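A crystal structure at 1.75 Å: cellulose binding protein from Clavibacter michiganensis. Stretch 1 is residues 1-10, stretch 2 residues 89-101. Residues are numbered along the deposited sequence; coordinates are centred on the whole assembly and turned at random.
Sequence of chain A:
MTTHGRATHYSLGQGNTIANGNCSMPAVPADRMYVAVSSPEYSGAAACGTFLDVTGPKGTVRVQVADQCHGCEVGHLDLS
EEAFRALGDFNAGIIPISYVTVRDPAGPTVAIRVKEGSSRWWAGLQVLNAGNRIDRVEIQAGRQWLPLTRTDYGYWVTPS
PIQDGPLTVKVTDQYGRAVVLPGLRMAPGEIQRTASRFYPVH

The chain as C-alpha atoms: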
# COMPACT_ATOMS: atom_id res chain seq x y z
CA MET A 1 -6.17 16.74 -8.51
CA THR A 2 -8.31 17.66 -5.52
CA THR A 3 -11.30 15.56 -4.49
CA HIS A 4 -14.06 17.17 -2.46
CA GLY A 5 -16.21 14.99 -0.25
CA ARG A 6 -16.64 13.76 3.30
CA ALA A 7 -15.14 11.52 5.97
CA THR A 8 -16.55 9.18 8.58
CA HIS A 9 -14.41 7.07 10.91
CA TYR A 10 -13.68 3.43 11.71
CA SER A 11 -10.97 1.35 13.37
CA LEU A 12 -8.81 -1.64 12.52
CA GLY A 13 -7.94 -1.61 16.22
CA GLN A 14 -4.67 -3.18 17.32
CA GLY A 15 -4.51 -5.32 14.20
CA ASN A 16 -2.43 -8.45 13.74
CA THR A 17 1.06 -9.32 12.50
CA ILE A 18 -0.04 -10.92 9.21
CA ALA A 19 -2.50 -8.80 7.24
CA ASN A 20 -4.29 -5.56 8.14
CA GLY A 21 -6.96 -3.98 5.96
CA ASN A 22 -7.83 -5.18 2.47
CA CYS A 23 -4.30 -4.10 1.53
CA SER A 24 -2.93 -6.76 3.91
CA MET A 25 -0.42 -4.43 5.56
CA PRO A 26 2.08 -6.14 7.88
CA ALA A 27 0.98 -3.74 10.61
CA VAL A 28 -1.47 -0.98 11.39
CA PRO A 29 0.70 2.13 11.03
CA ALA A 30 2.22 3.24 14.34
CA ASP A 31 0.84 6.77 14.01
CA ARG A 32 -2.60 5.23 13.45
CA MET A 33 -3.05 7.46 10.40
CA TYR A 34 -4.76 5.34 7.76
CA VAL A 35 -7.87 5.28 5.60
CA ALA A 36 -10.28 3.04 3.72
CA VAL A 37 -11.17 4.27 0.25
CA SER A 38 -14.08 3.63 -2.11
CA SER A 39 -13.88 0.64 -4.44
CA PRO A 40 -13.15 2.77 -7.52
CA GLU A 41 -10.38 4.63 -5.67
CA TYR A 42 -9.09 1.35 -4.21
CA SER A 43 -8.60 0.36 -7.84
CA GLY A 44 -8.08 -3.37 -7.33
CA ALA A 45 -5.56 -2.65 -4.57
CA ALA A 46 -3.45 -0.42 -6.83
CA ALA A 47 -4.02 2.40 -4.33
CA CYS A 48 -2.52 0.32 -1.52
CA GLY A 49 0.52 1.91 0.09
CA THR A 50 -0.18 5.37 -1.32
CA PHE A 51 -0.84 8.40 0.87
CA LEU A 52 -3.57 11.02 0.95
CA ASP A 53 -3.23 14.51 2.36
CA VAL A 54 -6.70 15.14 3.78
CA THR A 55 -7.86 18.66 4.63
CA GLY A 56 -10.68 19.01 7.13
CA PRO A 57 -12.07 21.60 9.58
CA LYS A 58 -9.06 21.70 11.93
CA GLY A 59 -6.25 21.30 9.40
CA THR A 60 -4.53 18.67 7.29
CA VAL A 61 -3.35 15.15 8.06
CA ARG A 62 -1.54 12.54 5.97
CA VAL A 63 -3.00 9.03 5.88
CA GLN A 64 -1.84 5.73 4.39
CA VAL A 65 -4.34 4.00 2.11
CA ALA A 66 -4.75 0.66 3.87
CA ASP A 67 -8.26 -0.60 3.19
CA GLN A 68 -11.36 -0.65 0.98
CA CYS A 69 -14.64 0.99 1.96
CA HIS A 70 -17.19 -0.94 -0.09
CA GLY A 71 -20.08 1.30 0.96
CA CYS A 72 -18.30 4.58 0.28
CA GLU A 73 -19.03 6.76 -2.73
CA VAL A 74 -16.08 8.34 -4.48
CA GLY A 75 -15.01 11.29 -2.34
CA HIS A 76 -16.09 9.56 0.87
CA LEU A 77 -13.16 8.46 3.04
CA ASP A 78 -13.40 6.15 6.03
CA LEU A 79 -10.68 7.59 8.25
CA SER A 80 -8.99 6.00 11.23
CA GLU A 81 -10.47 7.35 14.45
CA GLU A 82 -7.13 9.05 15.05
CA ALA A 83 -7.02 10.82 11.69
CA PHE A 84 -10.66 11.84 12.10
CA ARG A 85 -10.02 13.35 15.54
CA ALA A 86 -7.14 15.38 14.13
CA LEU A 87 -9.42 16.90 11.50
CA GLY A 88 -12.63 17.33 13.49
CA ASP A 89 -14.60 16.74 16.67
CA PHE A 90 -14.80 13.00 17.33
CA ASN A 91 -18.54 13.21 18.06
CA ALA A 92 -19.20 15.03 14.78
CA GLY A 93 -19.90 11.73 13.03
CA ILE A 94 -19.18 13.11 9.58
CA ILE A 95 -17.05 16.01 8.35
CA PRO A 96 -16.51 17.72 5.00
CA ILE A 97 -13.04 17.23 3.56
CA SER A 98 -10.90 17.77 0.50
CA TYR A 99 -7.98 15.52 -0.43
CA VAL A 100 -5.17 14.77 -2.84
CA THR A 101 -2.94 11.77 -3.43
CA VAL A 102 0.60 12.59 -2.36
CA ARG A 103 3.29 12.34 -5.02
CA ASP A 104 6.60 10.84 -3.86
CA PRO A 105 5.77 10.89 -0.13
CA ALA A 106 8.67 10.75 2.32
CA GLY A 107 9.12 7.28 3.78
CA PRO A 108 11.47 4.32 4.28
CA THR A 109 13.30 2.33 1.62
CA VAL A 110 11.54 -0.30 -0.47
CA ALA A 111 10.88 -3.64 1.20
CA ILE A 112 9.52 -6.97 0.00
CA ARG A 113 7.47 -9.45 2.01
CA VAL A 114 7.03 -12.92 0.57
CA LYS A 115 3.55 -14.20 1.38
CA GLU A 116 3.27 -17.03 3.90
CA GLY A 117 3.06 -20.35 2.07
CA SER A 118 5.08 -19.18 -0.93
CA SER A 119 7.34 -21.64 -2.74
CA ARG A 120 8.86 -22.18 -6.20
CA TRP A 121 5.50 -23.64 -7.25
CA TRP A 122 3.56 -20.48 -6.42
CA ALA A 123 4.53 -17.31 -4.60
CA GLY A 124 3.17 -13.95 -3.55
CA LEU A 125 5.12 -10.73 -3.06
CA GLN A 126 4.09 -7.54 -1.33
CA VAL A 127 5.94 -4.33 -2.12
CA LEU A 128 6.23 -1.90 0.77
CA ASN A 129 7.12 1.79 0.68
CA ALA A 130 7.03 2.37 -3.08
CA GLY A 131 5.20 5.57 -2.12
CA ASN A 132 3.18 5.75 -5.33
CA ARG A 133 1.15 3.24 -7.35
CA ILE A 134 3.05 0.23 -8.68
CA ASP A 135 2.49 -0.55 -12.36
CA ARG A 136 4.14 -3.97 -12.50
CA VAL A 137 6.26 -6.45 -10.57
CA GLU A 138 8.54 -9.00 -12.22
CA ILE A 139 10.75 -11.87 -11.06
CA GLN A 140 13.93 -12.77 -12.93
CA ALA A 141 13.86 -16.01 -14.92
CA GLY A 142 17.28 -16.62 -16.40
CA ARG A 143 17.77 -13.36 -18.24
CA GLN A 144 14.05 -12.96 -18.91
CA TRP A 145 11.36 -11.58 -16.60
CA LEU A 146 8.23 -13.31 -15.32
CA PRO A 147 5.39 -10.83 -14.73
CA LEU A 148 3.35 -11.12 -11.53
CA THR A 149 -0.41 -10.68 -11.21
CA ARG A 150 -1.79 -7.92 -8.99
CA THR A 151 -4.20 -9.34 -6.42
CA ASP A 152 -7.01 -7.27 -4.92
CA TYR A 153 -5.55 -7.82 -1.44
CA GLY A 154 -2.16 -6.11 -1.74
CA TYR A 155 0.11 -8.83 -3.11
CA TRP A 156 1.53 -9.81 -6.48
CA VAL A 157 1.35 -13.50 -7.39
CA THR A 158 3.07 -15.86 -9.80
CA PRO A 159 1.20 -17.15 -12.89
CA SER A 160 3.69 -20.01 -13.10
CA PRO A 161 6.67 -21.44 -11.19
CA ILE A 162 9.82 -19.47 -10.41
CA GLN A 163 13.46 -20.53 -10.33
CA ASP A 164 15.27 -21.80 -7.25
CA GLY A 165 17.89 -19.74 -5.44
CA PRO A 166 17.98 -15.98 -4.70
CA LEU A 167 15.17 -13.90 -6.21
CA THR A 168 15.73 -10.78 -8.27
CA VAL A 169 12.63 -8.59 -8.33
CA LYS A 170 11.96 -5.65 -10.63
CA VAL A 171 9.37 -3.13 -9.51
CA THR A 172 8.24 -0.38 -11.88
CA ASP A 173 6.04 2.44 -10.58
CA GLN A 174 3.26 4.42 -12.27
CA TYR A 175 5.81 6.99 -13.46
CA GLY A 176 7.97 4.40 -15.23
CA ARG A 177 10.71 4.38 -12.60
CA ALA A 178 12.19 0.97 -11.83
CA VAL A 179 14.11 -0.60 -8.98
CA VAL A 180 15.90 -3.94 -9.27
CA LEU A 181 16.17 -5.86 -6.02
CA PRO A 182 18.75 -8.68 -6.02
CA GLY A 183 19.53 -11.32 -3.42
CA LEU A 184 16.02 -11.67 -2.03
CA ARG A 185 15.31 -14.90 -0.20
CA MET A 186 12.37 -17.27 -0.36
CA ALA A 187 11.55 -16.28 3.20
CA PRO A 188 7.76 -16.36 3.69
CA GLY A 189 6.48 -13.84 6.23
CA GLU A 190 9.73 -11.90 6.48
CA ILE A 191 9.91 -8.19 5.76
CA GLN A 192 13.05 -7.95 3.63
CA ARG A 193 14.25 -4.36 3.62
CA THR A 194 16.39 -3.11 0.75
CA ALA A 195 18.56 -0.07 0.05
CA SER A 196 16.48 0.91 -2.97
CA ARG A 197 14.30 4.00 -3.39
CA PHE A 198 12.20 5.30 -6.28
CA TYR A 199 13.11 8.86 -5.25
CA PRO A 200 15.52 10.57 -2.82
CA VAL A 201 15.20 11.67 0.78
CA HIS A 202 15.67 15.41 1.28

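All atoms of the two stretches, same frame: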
# COMPACT_ATOMS: atom_id res chain seq x y z
N MET A 1 -4.70 16.78 -8.29
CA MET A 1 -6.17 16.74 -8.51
C MET A 1 -6.88 16.60 -7.18
O MET A 1 -6.72 15.60 -6.48
CB MET A 1 -6.52 15.58 -9.44
CG MET A 1 -8.01 15.36 -9.61
SD MET A 1 -8.71 14.29 -8.33
CE MET A 1 -10.37 14.97 -8.21
N THR A 2 -7.67 17.61 -6.83
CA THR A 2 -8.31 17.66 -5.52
C THR A 2 -9.72 17.08 -5.55
O THR A 2 -10.54 17.48 -6.37
CB THR A 2 -8.39 19.09 -4.98
OG1 THR A 2 -7.07 19.65 -4.90
CG2 THR A 2 -9.03 19.11 -3.61
N THR A 3 -9.98 16.15 -4.64
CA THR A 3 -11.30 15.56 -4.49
C THR A 3 -12.00 16.20 -3.31
O THR A 3 -11.43 16.32 -2.22
CB THR A 3 -11.22 14.05 -4.25
OG1 THR A 3 -10.69 13.40 -5.41
CG2 THR A 3 -12.61 13.49 -3.95
N HIS A 4 -13.24 16.62 -3.53
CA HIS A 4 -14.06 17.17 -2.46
C HIS A 4 -15.14 16.18 -2.06
O HIS A 4 -15.83 15.63 -2.91
CB HIS A 4 -14.69 18.50 -2.89
CG HIS A 4 -13.69 19.59 -3.11
ND1 HIS A 4 -13.30 20.45 -2.11
CD2 HIS A 4 -13.00 19.96 -4.22
CE1 HIS A 4 -12.41 21.30 -2.59
NE2 HIS A 4 -12.21 21.02 -3.87
N GLY A 5 -15.26 15.96 -0.76
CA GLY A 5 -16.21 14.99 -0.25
C GLY A 5 -16.33 15.04 1.25
O GLY A 5 -16.40 16.11 1.85
N ARG A 6 -16.35 13.87 1.87
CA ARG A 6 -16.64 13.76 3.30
C ARG A 6 -15.88 12.60 3.92
O ARG A 6 -15.39 11.71 3.22
CB ARG A 6 -18.14 13.54 3.49
CG ARG A 6 -18.67 12.32 2.75
CD ARG A 6 -20.19 12.37 2.60
NE ARG A 6 -20.72 11.12 2.05
CZ ARG A 6 -21.05 10.93 0.78
NH1 ARG A 6 -20.92 11.90 -0.11
NH2 ARG A 6 -21.52 9.75 0.40
N ALA A 7 -15.77 12.62 5.25
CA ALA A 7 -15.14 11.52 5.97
C ALA A 7 -15.98 11.08 7.16
O ALA A 7 -16.55 11.91 7.87
CB ALA A 7 -13.75 11.90 6.43
N THR A 8 -16.07 9.77 7.34
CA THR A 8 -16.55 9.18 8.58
C THR A 8 -15.35 8.48 9.20
O THR A 8 -14.23 8.62 8.68
CB THR A 8 -17.69 8.17 8.32
OG1 THR A 8 -17.31 7.27 7.27
CG2 THR A 8 -18.98 8.89 7.93
N HIS A 9 -15.54 7.75 10.29
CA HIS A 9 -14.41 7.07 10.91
C HIS A 9 -14.68 5.61 11.25
O HIS A 9 -15.83 5.22 11.46
CB HIS A 9 -13.94 7.82 12.16
CG HIS A 9 -15.01 8.03 13.18
ND1 HIS A 9 -15.39 7.06 14.07
CD2 HIS A 9 -15.77 9.11 13.45
CE1 HIS A 9 -16.34 7.53 14.85
NE2 HIS A 9 -16.60 8.77 14.50
N TYR A 10 -13.61 4.83 11.30
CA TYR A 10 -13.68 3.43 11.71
C TYR A 10 -12.35 3.05 12.33
O TYR A 10 -11.44 3.88 12.44
CB TYR A 10 -13.99 2.53 10.50
CG TYR A 10 -12.77 2.10 9.73
CD1 TYR A 10 -12.42 0.76 9.63
CD2 TYR A 10 -11.96 3.03 9.09
CE1 TYR A 10 -11.32 0.35 8.92
CE2 TYR A 10 -10.85 2.63 8.38
CZ TYR A 10 -10.53 1.29 8.29
OH TYR A 10 -9.42 0.89 7.58
N ASP A 89 -14.11 17.24 15.40
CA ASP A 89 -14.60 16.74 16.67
C ASP A 89 -15.00 15.28 16.50
O ASP A 89 -15.71 14.93 15.56
CB ASP A 89 -15.79 17.56 17.16
CG ASP A 89 -16.13 17.31 18.61
OD1 ASP A 89 -15.74 18.13 19.47
OD2 ASP A 89 -16.78 16.28 18.91
N PHE A 90 -14.54 14.44 17.42
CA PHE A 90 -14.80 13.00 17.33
C PHE A 90 -16.30 12.68 17.30
O PHE A 90 -16.71 11.73 16.64
CB PHE A 90 -14.13 12.28 18.50
CG PHE A 90 -14.15 10.78 18.37
CD1 PHE A 90 -13.61 10.16 17.26
CD2 PHE A 90 -14.71 9.99 19.37
CE1 PHE A 90 -13.62 8.79 17.14
CE2 PHE A 90 -14.73 8.62 19.25
CZ PHE A 90 -14.18 8.01 18.13
N ASN A 91 -17.10 13.46 18.01
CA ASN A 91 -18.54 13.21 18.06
C ASN A 91 -19.31 13.87 16.92
O ASN A 91 -20.54 13.91 16.93
CB ASN A 91 -19.13 13.65 19.40
CG ASN A 91 -20.07 12.62 20.00
OD1 ASN A 91 -20.52 11.70 19.31
ND2 ASN A 91 -20.38 12.77 21.27
N ALA A 92 -18.58 14.40 15.94
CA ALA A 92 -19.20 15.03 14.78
C ALA A 92 -19.90 14.00 13.91
O ALA A 92 -20.93 14.29 13.30
CB ALA A 92 -18.15 15.78 13.97
N GLY A 93 -19.34 12.79 13.85
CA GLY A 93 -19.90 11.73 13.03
C GLY A 93 -19.38 11.79 11.61
O GLY A 93 -18.77 10.84 11.11
N ILE A 94 -19.61 12.92 10.95
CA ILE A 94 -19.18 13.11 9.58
C ILE A 94 -18.69 14.53 9.39
O ILE A 94 -19.26 15.47 9.95
CB ILE A 94 -20.33 12.82 8.60
CG1 ILE A 94 -19.84 12.93 7.16
CG2 ILE A 94 -21.48 13.77 8.83
CD1 ILE A 94 -20.82 12.42 6.15
N ILE A 95 -17.63 14.69 8.61
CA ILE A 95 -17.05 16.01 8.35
C ILE A 95 -16.77 16.20 6.87
O ILE A 95 -16.45 15.24 6.17
CB ILE A 95 -15.73 16.21 9.11
CG1 ILE A 95 -14.78 15.04 8.84
CG2 ILE A 95 -16.00 16.36 10.59
CD1 ILE A 95 -13.38 15.25 9.37
N PRO A 96 -16.89 17.44 6.39
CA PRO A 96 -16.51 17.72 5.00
C PRO A 96 -15.00 17.79 4.87
O PRO A 96 -14.33 18.30 5.77
CB PRO A 96 -17.15 19.09 4.74
CG PRO A 96 -17.22 19.74 6.07
CD PRO A 96 -17.35 18.65 7.10
N ILE A 97 -14.48 17.27 3.77
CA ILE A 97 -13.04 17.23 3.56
C ILE A 97 -12.71 17.51 2.10
O ILE A 97 -13.58 17.46 1.23
CB ILE A 97 -12.45 15.85 3.91
CG1 ILE A 97 -13.09 14.77 3.04
CG2 ILE A 97 -12.67 15.53 5.38
CD1 ILE A 97 -12.32 13.47 3.02
N SER A 98 -11.45 17.81 1.84
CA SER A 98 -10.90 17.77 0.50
C SER A 98 -9.59 16.98 0.59
O SER A 98 -8.93 17.00 1.63
CB SER A 98 -10.64 19.18 -0.04
OG SER A 98 -9.51 19.76 0.60
N TYR A 99 -9.22 16.28 -0.47
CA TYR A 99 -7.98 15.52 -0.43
C TYR A 99 -7.29 15.33 -1.77
O TYR A 99 -7.90 15.42 -2.83
CB TYR A 99 -8.19 14.16 0.25
CG TYR A 99 -9.19 13.24 -0.41
CD1 TYR A 99 -8.78 12.26 -1.30
CD2 TYR A 99 -10.55 13.33 -0.12
CE1 TYR A 99 -9.69 11.41 -1.90
CE2 TYR A 99 -11.47 12.48 -0.71
CZ TYR A 99 -11.03 11.52 -1.60
OH TYR A 99 -11.94 10.67 -2.19
N VAL A 100 -6.00 15.07 -1.68
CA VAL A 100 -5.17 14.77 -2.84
C VAL A 100 -4.32 13.55 -2.53
O VAL A 100 -4.03 13.26 -1.36
CB VAL A 100 -4.21 15.93 -3.17
CG1 VAL A 100 -4.97 17.13 -3.68
CG2 VAL A 100 -3.37 16.29 -1.95
N THR A 101 -3.94 12.82 -3.57
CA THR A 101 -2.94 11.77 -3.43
C THR A 101 -1.56 12.41 -3.44
O THR A 101 -1.26 13.24 -4.30
CB THR A 101 -3.04 10.74 -4.56
OG1 THR A 101 -4.26 10.00 -4.43
CG2 THR A 101 -1.87 9.77 -4.50
O HOH W 1 -8.00 13.47 -4.99
O HOH W 2 -4.48 13.85 -6.21
O HOH W 3 -14.44 20.32 0.77
O HOH W 4 -18.29 8.11 11.77

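The two stretches pair as antiparallel strands, and backbone hydrogen bonds do most of the joining. T3 N donates to Y99 O at 2.9 Å, and Y99 N returns to T3 O at 2.8 Å. The ladder continues with G5 N to I97 O and I97 N to G5 O, both 3.0 Å. It ends with A7 N to I95 O at 2.9 Å and I95 N to A7 O at 3.1 Å. H4 and S98, and R6 and P96, form the non-hydrogen-bonded pairs between. P96 has no amide hydrogen to give, so this position costs the ladder nothing. CA-H...O contacts add to the seam, among them S98 CA to T3 O at 3.1 Å.

T3, A7, I95, I97 and Y99 place their side chains on one face. T3 CB lies over the Y99 ring, 3.8 Å from its centroid. The small A7 fits against the branched neighbours: its CB is 3.9 Å from I97 CG2 and 4.1 Å from I95 CG1. A7, I95, I97 and Y99 are buried, while Y99 OH is hydrogen-bonded elsewhere in the structure.

The other face, with H4, R6, P96 and S98, is more open. H4 ND1 packs 3.6 Å from S98 CB. The aliphatic part of R6 reaches along I94, with R6 CD 3.6 Å from I94 CD1.

Beyond the ladder, the H9 and F90 rings form an offset stack, with centroids 4.7 Å apart and planes at 27°. G93 has phi/psi of 87/-59°, where a CB would jam against the preceding carbonyl; glycine suits this turn.

Waters extend the joint. Water 1 donates to M1 O and Y99 O and accepts from T3 OG1. Water 2 links M1 O to T101 N. Water 4 accepts from H9 N and donates to G93 O. Together the stretches bury 810 Å².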